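Local structure of 16S rRNA methyltransferase (Streptomyces sp. DSM 40477, 3MQ2) at residues 53-58 with 82-87; 141-146 with 203-208; 182-187 with 207-212. The protein methylates the N1 position of adenine 1408 in 16S ribosomal RNA, using S-adenosyl-L-methionine, and so confers resistance to aminoglycosides such as kanamycin, neomycin and apramycin. One frame throughout, in Å; residues are numbered along the deposited sequence.

How the contacts relate
Contacts 1 and 3 lie in one mixed seven-stranded sheet with strand order 3-2-1-4-5-7-6, the class I methyltransferase form of the Rossmann-like fold; contact 2 joins loops beside contact 3. Contact 1 closes first along the chain, pairing 52-58 with the outermost strand 83-87. Contacts 2 and 3 follow and end on the same stretch, 203-212, across the chain's centre: their centres are about 28 and 25 Å from that of contact 1, but 9 Å from each other. They share Phe207 and Asp208 and touch through a salt bridge between Arg206 and Glu185. Contact 1 thus carries Asp58, which binds S-adenosyl-L-homocysteine, while contacts 2 and 3 together fix the far margin of the sheet.

Contact 1 (53-58 with 82-87); sequences LVVALD and NLLYLW. With SAH (S-adenosyl-L-homocysteine), chain C.
Val54, Ala56 and Asp58 of 53-58 exchange backbone hydrogen bonds with Asn82, Leu84 and Leu86, five in all, making a parallel pair of strands twisted by 23°. The bonding is tight from Val54 N to Asn82 O (2.8 Å) as far as Leu86 N to Ala56 O (2.8 Å), and lengthens to 3.3 Å between Asp58 N and Leu86 O. On one face the Val55 CG1 methyl meets Leu86 CD1 at 3.6 Å, a chi1 of -60° putting Leu86 CG within reach of that methyl too. On the other, Val54 CG1 packs on Leu83 CD1, and Ala56 CB lies 3.9 Å from Tyr85 CD1, touching the CD1-CE1 side of the ring. The C-terminal end is looser, and Trp87 there is partly exposed: at Asp58 and Trp87 the CA atoms are 5.6 Å apart, and the indole meets Asp58 O edge-on through CD1. Here the carboxylate of Asp58 turns to the cofactor product, OD1 accepting from O3' of S-adenosyl-L-homocysteine (2.7 Å) and OD2 from O2', as the acidic residue ending the second strand does in class I methyltransferases. Gly37 N and Asp60 N also bind this carboxylate. The pair belongs to the beta-alpha-beta unit 52-58, 65-71, 83-87: Tyr85 lies against helix 65-71, Val54 and Ala56 against helix 40-48, and strand 29-34 continues the sheet beyond 53-58.

Contact 2 (141-146 with 203-208); sequences NLHAWR and SRDRFD
The His143 imidazole has CD of Arg146 over one face, near the rim, and receives Ser203 OG and Asp208 OD1 at its edge. NE2 donates to Asp208 OD1 at 2.7 Å in a nearly straight bond (173°), in the ring plane but from above the carboxylate plane. The same OD1 takes a second bond from Ser203 OG, on its syn side, and these two donors hold the carboxylate in place. CE1 of the ring faces the tip of Asp205, 3.1 Å from OD2. The Arg146 guanidinium has Leu142 CB over one face and Phe207 O at its edge. NH1 and NH2 both grip this carbonyl, NH1 at 2.9 Å, while the extended chain passes Asp205 in the opposite direction and NH1 makes a salt bridge to OD2 whose hydrogen bond is weak, the two planar groups standing almost perpendicular. Glu157 is a further salt-bridge partner of Arg146, through NH2. Between the backbones, Leu142 N donates to Asp208 O at 2.8 Å. Each loop is braced from within: an Asx turn in which Asn141 OD1 accepts from His143 N, and an ST turn in which Ser203 OG accepts from Asp205 N. The network thus ties the loop after strand 134-141 to the one entering strand 209-216. The two carboxylates at the CE1-NE2 end of the ring could favour a protonated imidazole, an effect partly offset by Arg146, paired with Asp205.

Contact 3 (182-187 with 207-212); sequences RYLEPE and FDVLAL
Arg182 and Ala211 form a hydrogen-bonded antiparallel pair, in which Arg182 N donates to Ala211 O and Ala211 N to Arg182 O (2.7 Å). Farther on, Leu184 N reaches Val209 O at 3.0 Å, close to straight at 170°; between them Tyr183 and Leu210 make the non-hydrogen-bonded pair, with CA atoms 4.4 Å apart. Next to the Leu184 bond a water bridges the two backbones, donating to Leu184 O and accepting from Asp208 N. Aromatic contacts dominate one side. Tyr183 CB sits over the centre of the Phe207 ring, 3.5 Å from its centroid, as a CH-pi contact, and the two rings lie almost parallel (7°) but slid apart, so that they barely overlap. Tyr183 CG, held anti to its carbonyl carbon (chi1 -71°), approaches Phe207 CD2. The carboxylate of Glu185 meets the rim of the same ring, CD lying 3.5 Å from Phe207 CE1; its OE1 is salt-bridged to Arg206. Apolar packing on the other face sets Leu184 CG against Ala211 CB at 3.7 Å and its CD1 against Val209 CG1. On the Tyr183 face, Leu210 CD1 packs against the Arg182 carbonyl and near Tyr183 CD1 and CE1. Glu185 occupies the N-cap position of helix 186-191, whose Val189 touches Leu184 and Val209. Strand 209-216 is thus inserted antiparallel between the outermost strand 176-184 and 134-141, the hallmark of the class I methyltransferase sheet; Leu210 and Leu212 join the latter through backbone bonds to Leu140 and Val138, and Pro160 of helix 160-173 covers Tyr183 and Leu210.

Contact 1 (53-58 with 82-87)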
loop_
_atom_site.group_PDB
_atom_site.type_symbol
_atom_site.label_atom_id
_atom_site.label_comp_id
_atom_site.label_asym_id
_atom_site.label_seq_id
_atom_site.Cartn_x
_atom_site.Cartn_y
_atom_site.Cartn_z
ATOM N N LEU A 53 -1.100 -13.000 6.961
ATOM C CA LEU A 53 -1.903 -12.987 5.746
ATOM C C LEU A 53 -1.693 -11.655 5.056
ATOM O O LEU A 53 -1.853 -10.609 5.672
ATOM C CB LEU A 53 -3.381 -13.170 6.084
ATOM C CG LEU A 53 -4.369 -13.070 4.927
ATOM C CD1 LEU A 53 -4.034 -14.078 3.856
ATOM C CD2 LEU A 53 -5.812 -13.259 5.432
ATOM N N VAL A 54 -1.331 -11.691 3.780
ATOM C CA VAL A 54 -1.059 -10.455 3.042
ATOM C C VAL A 54 -2.170 -10.239 2.044
ATOM O O VAL A 54 -2.443 -11.113 1.228
ATOM C CB VAL A 54 0.294 -10.515 2.294
ATOM C CG1 VAL A 54 0.561 -9.203 1.528
ATOM C CG2 VAL A 54 1.428 -10.803 3.292
ATOM N N VAL A 55 -2.822 -9.081 2.135
ATOM C CA VAL A 55 -3.904 -8.723 1.230
ATOM C C VAL A 55 -3.412 -7.549 0.394
ATOM O O VAL A 55 -2.802 -6.622 0.922
ATOM C CB VAL A 55 -5.178 -8.313 2.013
ATOM C CG1 VAL A 55 -6.321 -7.964 1.055
ATOM C CG2 VAL A 55 -5.614 -9.444 2.948
ATOM N N ALA A 56 -3.660 -7.583 -0.908
ATOM C CA ALA A 56 -3.209 -6.488 -1.757
ATOM C C ALA A 56 -4.309 -6.139 -2.719
ATOM O O ALA A 56 -4.985 -7.018 -3.236
ATOM C CB ALA A 56 -1.939 -6.868 -2.519
ATOM N N LEU A 57 -4.515 -4.852 -2.947
ATOM C CA LEU A 57 -5.597 -4.472 -3.841
ATOM C C LEU A 57 -5.173 -3.404 -4.829
ATOM O O LEU A 57 -4.199 -2.663 -4.605
ATOM C CB LEU A 57 -6.828 -4.041 -3.050
ATOM C CG LEU A 57 -6.626 -2.978 -1.978
ATOM C CD1 LEU A 57 -6.694 -1.609 -2.613
ATOM C CD2 LEU A 57 -7.688 -3.109 -0.897
ATOM N N ASP A 58 -5.882 -3.357 -5.952
ATOM C CA ASP A 58 -5.677 -2.283 -6.911
ATOM C C ASP A 58 -6.985 -2.043 -7.624
ATOM O O ASP A 58 -7.794 -2.966 -7.773
ATOM C CB ASP A 58 -4.621 -2.658 -7.949
ATOM C CG ASP A 58 -4.025 -1.440 -8.633
ATOM O OD1 ASP A 58 -2.965 -0.964 -8.167
ATOM O OD2 ASP A 58 -4.619 -0.941 -9.617
ATOM N N ASN A 82 -0.811 -17.547 1.775
ATOM C CA ASN A 82 -1.047 -16.395 2.648
ATOM C C ASN A 82 -1.073 -15.077 1.889
ATOM O O ASN A 82 -0.656 -14.047 2.404
ATOM C CB ASN A 82 0.018 -16.328 3.744
ATOM C CG ASN A 82 1.426 -16.141 3.188
ATOM O OD1 ASN A 82 1.749 -16.630 2.101
ATOM N ND2 ASN A 82 2.270 -15.434 3.932
ATOM N N LEU A 83 -1.566 -15.124 0.661
ATOM C CA LEU A 83 -1.565 -13.958 -0.216
ATOM C C LEU A 83 -2.882 -13.895 -0.979
ATOM O O LEU A 83 -3.299 -14.865 -1.614
ATOM C CB LEU A 83 -0.388 -14.055 -1.188
ATOM C CG LEU A 83 -0.210 -12.935 -2.215
ATOM C CD1 LEU A 83 -0.168 -11.556 -1.542
ATOM C CD2 LEU A 83 1.078 -13.193 -3.004
ATOM N N LEU A 84 -3.532 -12.744 -0.908
ATOM C CA LEU A 84 -4.830 -12.557 -1.516
ATOM C C LEU A 84 -4.833 -11.230 -2.264
ATOM O O LEU A 84 -4.577 -10.183 -1.676
ATOM C CB LEU A 84 -5.897 -12.551 -0.415
ATOM C CG LEU A 84 -7.311 -12.142 -0.785
ATOM C CD1 LEU A 84 -7.916 -13.164 -1.727
ATOM C CD2 LEU A 84 -8.152 -12.026 0.487
ATOM N N TYR A 85 -5.102 -11.285 -3.566
ATOM C CA TYR A 85 -5.232 -10.085 -4.385
ATOM C C TYR A 85 -6.708 -9.745 -4.579
ATOM O O TYR A 85 -7.514 -10.612 -4.934
ATOM C CB TYR A 85 -4.569 -10.298 -5.751
ATOM C CG TYR A 85 -3.068 -10.378 -5.659
ATOM C CD1 TYR A 85 -2.306 -9.229 -5.544
ATOM C CD2 TYR A 85 -2.414 -11.608 -5.662
ATOM C CE1 TYR A 85 -0.928 -9.298 -5.453
ATOM C CE2 TYR A 85 -1.041 -11.690 -5.560
ATOM C CZ TYR A 85 -0.306 -10.529 -5.454
ATOM O OH TYR A 85 1.060 -10.600 -5.358
ATOM N N LEU A 86 -7.058 -8.481 -4.354
ATOM C CA LEU A 86 -8.451 -8.041 -4.438
ATOM C C LEU A 86 -8.602 -6.874 -5.407
ATOM O O LEU A 86 -7.704 -6.056 -5.566
ATOM C CB LEU A 86 -8.950 -7.593 -3.055
ATOM C CG LEU A 86 -8.916 -8.636 -1.942
ATOM C CD1 LEU A 86 -9.503 -8.047 -0.652
ATOM C CD2 LEU A 86 -9.685 -9.905 -2.324
ATOM N N TRP A 87 -9.767 -6.785 -6.031
ATOM C CA TRP A 87 -10.059 -5.711 -6.972
ATOM C C TRP A 87 -10.847 -4.654 -6.238
ATOM O O TRP A 87 -11.999 -4.883 -5.888
ATOM C CB TRP A 87 -10.931 -6.279 -8.088
ATOM C CG TRP A 87 -11.162 -5.395 -9.270
ATOM C CD1 TRP A 87 -10.403 -4.328 -9.694
ATOM C CD2 TRP A 87 -12.240 -5.521 -10.210
ATOM N NE1 TRP A 87 -10.950 -3.797 -10.852
ATOM C CE2 TRP A 87 -12.070 -4.510 -11.179
ATOM C CE3 TRP A 87 -13.318 -6.403 -10.327
ATOM C CZ2 TRP A 87 -12.954 -4.351 -12.250
ATOM C CZ3 TRP A 87 -14.195 -6.242 -11.397
ATOM C CH2 TRP A 87 -14.010 -5.221 -12.337
HETATM N N SAH C . 2.527 0.108 -5.250
HETATM C CA SAH C . 2.772 -0.457 -6.566
HETATM C CB SAH C . 2.048 0.337 -7.652
HETATM C CG SAH C . 2.173 1.850 -7.513
HETATM S SD SAH C . 1.624 2.702 -9.014
HETATM C C SAH C . 4.265 -0.473 -6.832
HETATM O O SAH C . 4.724 -1.009 -7.840
HETATM O OXT SAH C . 5.032 0.062 -6.031
HETATM C "C5'" SAH C . 0.186 3.277 -8.074
HETATM C "C4'" SAH C . -0.963 2.276 -8.124
HETATM O "O4'" SAH C . -2.038 2.773 -7.355
HETATM C "C3'" SAH C . -1.511 2.059 -9.536
HETATM O "O3'" SAH C . -1.557 0.680 -9.806
HETATM C "C2'" SAH C . -2.932 2.577 -9.521
HETATM O "O2'" SAH C . -3.797 1.729 -10.256
HETATM C "C1'" SAH C . -3.253 2.543 -8.041
HETATM N N9 SAH C . -4.240 3.541 -7.611
HETATM C C8 SAH C . -4.261 4.892 -7.835
HETATM N N7 SAH C . -5.365 5.403 -7.223
HETATM C C5 SAH C . -6.025 4.382 -6.615
HETATM C C6 SAH C . -7.187 4.322 -5.860
HETATM N N6 SAH C . -7.892 5.421 -5.604
HETATM N N1 SAH C . -7.599 3.105 -5.368
HETATM C C2 SAH C . -6.878 1.956 -5.619
HETATM N N3 SAH C . -5.729 2.012 -6.375
HETATM C C4 SAH C . -5.320 3.213 -6.850
#

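Contact 2 (141-146 with 203-208)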
loop_
_atom_site.group_PDB
_atom_site.type_symbol
_atom_site.label_atom_id
_atom_site.label_comp_id
_atom_site.label_asym_id
_atom_site.label_seq_id
_atom_site.Cartn_x
_atom_site.Cartn_y
_atom_site.Cartn_z
ATOM N N ASN A 141 6.465 8.782 -4.014
ATOM C CA ASN A 141 7.323 8.964 -5.179
ATOM C C ASN A 141 7.463 10.458 -5.409
ATOM O O ASN A 141 6.509 11.123 -5.826
ATOM C CB ASN A 141 6.678 8.304 -6.398
ATOM C CG ASN A 141 7.536 8.409 -7.651
ATOM O OD1 ASN A 141 8.514 9.157 -7.698
ATOM N ND2 ASN A 141 7.154 7.661 -8.689
ATOM N N LEU A 142 8.647 10.991 -5.124
ATOM C CA LEU A 142 8.864 12.426 -5.179
ATOM C C LEU A 142 8.809 12.967 -6.620
ATOM O O LEU A 142 8.697 14.172 -6.836
ATOM C CB LEU A 142 10.177 12.782 -4.471
ATOM C CG LEU A 142 10.206 12.456 -2.974
ATOM C CD1 LEU A 142 11.633 12.501 -2.431
ATOM C CD2 LEU A 142 9.295 13.396 -2.184
ATOM N N HIS A 143 8.823 12.072 -7.606
ATOM C CA HIS A 143 8.725 12.519 -8.988
ATOM C C HIS A 143 7.350 13.083 -9.317
ATOM O O HIS A 143 7.163 13.697 -10.368
ATOM C CB HIS A 143 9.158 11.416 -9.964
ATOM C CG HIS A 143 10.615 11.116 -9.881
ATOM N ND1 HIS A 143 11.536 11.638 -10.766
ATOM C CD2 HIS A 143 11.327 10.398 -8.977
ATOM C CE1 HIS A 143 12.748 11.235 -10.424
ATOM N NE2 HIS A 143 12.647 10.491 -9.335
ATOM N N ALA A 144 6.406 12.910 -8.398
ATOM C CA ALA A 144 5.105 13.548 -8.537
ATOM C C ALA A 144 5.265 15.062 -8.454
ATOM O O ALA A 144 4.317 15.805 -8.697
ATOM C CB ALA A 144 4.138 13.043 -7.449
ATOM N N TRP A 145 6.466 15.519 -8.097
ATOM C CA TRP A 145 6.745 16.951 -8.017
ATOM C C TRP A 145 7.874 17.357 -8.956
ATOM O O TRP A 145 8.426 18.443 -8.828
ATOM C CB TRP A 145 7.118 17.358 -6.585
ATOM C CG TRP A 145 5.978 17.324 -5.628
ATOM C CD1 TRP A 145 5.150 18.367 -5.305
ATOM C CD2 TRP A 145 5.522 16.198 -4.858
ATOM N NE1 TRP A 145 4.215 17.959 -4.385
ATOM C CE2 TRP A 145 4.418 16.637 -4.095
ATOM C CE3 TRP A 145 5.936 14.867 -4.746
ATOM C CZ2 TRP A 145 3.717 15.785 -3.232
ATOM C CZ3 TRP A 145 5.234 14.021 -3.892
ATOM C CH2 TRP A 145 4.145 14.489 -3.138
ATOM N N ARG A 146 8.204 16.488 -9.901
ATOM C CA ARG A 146 9.368 16.695 -10.755
ATOM C C ARG A 146 9.030 16.438 -12.223
ATOM O O ARG A 146 9.581 15.534 -12.840
ATOM C CB ARG A 146 10.498 15.772 -10.297
ATOM C CG ARG A 146 10.897 15.979 -8.827
ATOM C CD ARG A 146 11.984 15.002 -8.388
ATOM N NE ARG A 146 12.267 15.105 -6.957
ATOM C CZ ARG A 146 13.065 14.268 -6.301
ATOM N NH1 ARG A 146 13.657 13.272 -6.947
ATOM N NH2 ARG A 146 13.255 14.410 -4.997
ATOM N N SER A 203 16.912 7.450 -12.889
ATOM C CA SER A 203 16.891 8.727 -12.188
ATOM C C SER A 203 18.295 9.174 -11.842
ATOM O O SER A 203 19.146 8.360 -11.481
ATOM C CB SER A 203 16.078 8.640 -10.896
ATOM O OG SER A 203 16.110 9.870 -10.184
ATOM N N ARG A 204 18.522 10.478 -11.927
ATOM C CA ARG A 204 19.791 11.054 -11.522
ATOM C C ARG A 204 19.636 11.827 -10.213
ATOM O O ARG A 204 20.595 12.418 -9.721
ATOM C CB ARG A 204 20.327 11.974 -12.615
ATOM C CG ARG A 204 20.673 11.257 -13.916
ATOM C CD ARG A 204 22.073 10.659 -13.851
ATOM N NE ARG A 204 22.043 9.207 -13.736
ATOM C CZ ARG A 204 23.125 8.443 -13.627
ATOM N NH1 ARG A 204 24.333 8.991 -13.611
ATOM N NH2 ARG A 204 22.997 7.127 -13.528
ATOM N N ASP A 205 18.429 11.810 -9.646
ATOM C CA ASP A 205 18.188 12.512 -8.393
ATOM C C ASP A 205 18.846 11.792 -7.215
ATOM O O ASP A 205 19.047 10.583 -7.253
ATOM C CB ASP A 205 16.682 12.718 -8.156
ATOM C CG ASP A 205 16.052 13.592 -9.231
ATOM O OD1 ASP A 205 16.756 14.478 -9.763
ATOM O OD2 ASP A 205 14.863 13.392 -9.558
ATOM N N ARG A 206 19.175 12.538 -6.170
ATOM C CA ARG A 206 19.782 11.942 -4.983
ATOM C C ARG A 206 18.853 10.913 -4.352
ATOM O O ARG A 206 19.273 9.804 -4.039
ATOM C CB ARG A 206 20.150 13.014 -3.954
ATOM C CG ARG A 206 20.821 12.455 -2.699
ATOM C CD ARG A 206 22.123 11.711 -3.018
ATOM N NE ARG A 206 22.662 11.090 -1.809
ATOM C CZ ARG A 206 22.296 9.893 -1.358
ATOM N NH1 ARG A 206 21.391 9.170 -2.022
ATOM N NH2 ARG A 206 22.821 9.419 -0.237
ATOM N N PHE A 207 17.591 11.301 -4.166
ATOM C CA PHE A 207 16.565 10.411 -3.645
ATOM C C PHE A 207 15.324 10.544 -4.497
ATOM O O PHE A 207 15.023 11.625 -5.000
ATOM C CB PHE A 207 16.182 10.788 -2.220
ATOM C CG PHE A 207 17.281 10.606 -1.226
ATOM C CD1 PHE A 207 17.722 9.340 -0.882
ATOM C CD2 PHE A 207 17.842 11.707 -0.602
ATOM C CE1 PHE A 207 18.741 9.178 0.060
ATOM C CE2 PHE A 207 18.852 11.555 0.343
ATOM C CZ PHE A 207 19.291 10.281 0.672
ATOM N N ASP A 208 14.593 9.445 -4.627
ATOM C CA ASP A 208 13.356 9.436 -5.390
ATOM C C ASP A 208 12.139 9.260 -4.506
ATOM O O ASP A 208 11.025 9.495 -4.953
ATOM C CB ASP A 208 13.369 8.281 -6.380
ATOM C CG ASP A 208 14.514 8.373 -7.344
ATOM O OD1 ASP A 208 14.717 9.475 -7.880
ATOM O OD2 ASP A 208 15.198 7.354 -7.559
#

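Contact 3 (182-187 with 207-212)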
loop_
_atom_site.group_PDB
_atom_site.type_symbol
_atom_site.label_atom_id
_atom_site.label_comp_id
_atom_site.label_asym_id
_atom_site.label_seq_id
_atom_site.Cartn_x
_atom_site.Cartn_y
_atom_site.Cartn_z
ATOM N N ARG A 182 11.514 10.081 6.338
ATOM C CA ARG A 182 12.896 10.049 5.864
ATOM C C ARG A 182 13.013 9.647 4.400
ATOM O O ARG A 182 12.174 8.928 3.875
ATOM C CB ARG A 182 13.724 9.099 6.732
ATOM C CG ARG A 182 13.250 7.657 6.698
ATOM C CD ARG A 182 14.119 6.770 7.586
ATOM N NE ARG A 182 14.030 7.154 8.988
ATOM C CZ ARG A 182 15.078 7.393 9.774
ATOM N NH1 ARG A 182 16.312 7.286 9.299
ATOM N NH2 ARG A 182 14.891 7.737 11.040
ATOM N N TYR A 183 14.071 10.118 3.753
ATOM C CA TYR A 183 14.355 9.711 2.393
ATOM C C TYR A 183 14.829 8.262 2.391
ATOM O O TYR A 183 15.525 7.818 3.320
ATOM C CB TYR A 183 15.453 10.585 1.799
ATOM C CG TYR A 183 15.063 12.008 1.486
ATOM C CD1 TYR A 183 14.001 12.296 0.635
ATOM C CD2 TYR A 183 15.788 13.068 2.016
ATOM C CE1 TYR A 183 13.663 13.607 0.335
ATOM C CE2 TYR A 183 15.462 14.379 1.717
ATOM C CZ TYR A 183 14.404 14.644 0.874
ATOM O OH TYR A 183 14.081 15.946 0.580
ATOM N N LEU A 184 14.435 7.522 1.358
ATOM C CA LEU A 184 14.928 6.169 1.148
ATOM C C LEU A 184 15.957 6.186 0.032
ATOM O O LEU A 184 15.726 6.792 -1.019
ATOM C CB LEU A 184 13.788 5.229 0.745
ATOM C CG LEU A 184 12.708 4.922 1.778
ATOM C CD1 LEU A 184 11.864 3.789 1.228
ATOM C CD2 LEU A 184 13.323 4.548 3.118
ATOM N N GLU A 185 17.093 5.530 0.261
ATOM C CA GLU A 185 18.077 5.334 -0.807
ATOM C C GLU A 185 17.458 4.476 -1.898
ATOM O O GLU A 185 16.560 3.681 -1.627
ATOM C CB GLU A 185 19.297 4.598 -0.266
ATOM C CG GLU A 185 20.018 5.327 0.822
ATOM C CD GLU A 185 20.933 6.406 0.283
ATOM O OE1 GLU A 185 21.037 6.542 -0.952
ATOM O OE2 GLU A 185 21.548 7.114 1.104
ATOM N N PRO A 186 17.931 4.634 -3.141
ATOM C CA PRO A 186 17.419 3.827 -4.255
ATOM C C PRO A 186 17.508 2.333 -3.959
ATOM O O PRO A 186 16.625 1.578 -4.379
ATOM C CB PRO A 186 18.359 4.202 -5.408
ATOM C CG PRO A 186 18.728 5.609 -5.106
ATOM C CD PRO A 186 18.872 5.668 -3.603
ATOM N N GLU A 187 18.553 1.913 -3.251
ATOM C CA GLU A 187 18.684 0.507 -2.881
ATOM C C GLU A 187 17.598 0.063 -1.895
ATOM O O GLU A 187 17.164 -1.092 -1.925
ATOM C CB GLU A 187 20.089 0.203 -2.343
ATOM C CG GLU A 187 21.179 0.323 -3.395
ATOM C CD GLU A 187 21.510 1.769 -3.738
ATOM O OE1 GLU A 187 21.218 2.661 -2.912
ATOM O OE2 GLU A 187 22.069 2.008 -4.831
ATOM N N PHE A 207 17.591 11.301 -4.166
ATOM C CA PHE A 207 16.565 10.411 -3.645
ATOM C C PHE A 207 15.324 10.544 -4.497
ATOM O O PHE A 207 15.023 11.625 -5.000
ATOM C CB PHE A 207 16.182 10.788 -2.220
ATOM C CG PHE A 207 17.281 10.606 -1.226
ATOM C CD1 PHE A 207 17.722 9.340 -0.882
ATOM C CD2 PHE A 207 17.842 11.707 -0.602
ATOM C CE1 PHE A 207 18.741 9.178 0.060
ATOM C CE2 PHE A 207 18.852 11.555 0.343
ATOM C CZ PHE A 207 19.291 10.281 0.672
ATOM N N ASP A 208 14.593 9.445 -4.627
ATOM C CA ASP A 208 13.356 9.436 -5.390
ATOM C C ASP A 208 12.139 9.260 -4.506
ATOM O O ASP A 208 11.025 9.495 -4.953
ATOM C CB ASP A 208 13.369 8.281 -6.380
ATOM C CG ASP A 208 14.514 8.373 -7.344
ATOM O OD1 ASP A 208 14.717 9.475 -7.880
ATOM O OD2 ASP A 208 15.198 7.354 -7.559
ATOM N N VAL A 209 12.353 8.822 -3.267
ATOM C CA VAL A 209 11.240 8.407 -2.415
ATOM C C VAL A 209 11.386 8.965 -1.008
ATOM O O VAL A 209 12.487 8.997 -0.453
ATOM C CB VAL A 209 11.164 6.874 -2.346
ATOM C CG1 VAL A 209 10.150 6.412 -1.294
ATOM C CG2 VAL A 209 10.824 6.292 -3.715
ATOM N N LEU A 210 10.273 9.413 -0.442
ATOM C CA LEU A 210 10.213 9.850 0.947
ATOM C C LEU A 210 9.296 8.879 1.687
ATOM O O LEU A 210 8.140 8.708 1.307
ATOM C CB LEU A 210 9.612 11.255 1.030
ATOM C CG LEU A 210 9.511 11.920 2.401
ATOM C CD1 LEU A 210 10.910 12.108 2.971
ATOM C CD2 LEU A 210 8.789 13.253 2.296
ATOM N N ALA A 211 9.813 8.245 2.739
ATOM C CA ALA A 211 9.038 7.284 3.528
ATOM C C ALA A 211 8.396 7.932 4.748
ATOM O O ALA A 211 9.080 8.518 5.581
ATOM C CB ALA A 211 9.921 6.116 3.968
ATOM N N LEU A 212 7.078 7.804 4.843
ATOM C CA LEU A 212 6.321 8.270 5.998
ATOM C C LEU A 212 5.891 7.044 6.778
ATOM O O LEU A 212 5.200 6.186 6.241
ATOM C CB LEU A 212 5.067 9.026 5.534
ATOM C CG LEU A 212 5.229 10.179 4.537
ATOM C CD1 LEU A 212 3.867 10.715 4.116
ATOM C CD2 LEU A 212 6.072 11.291 5.112
HETATM O O HOH W 1 15.277 6.964 -3.744
#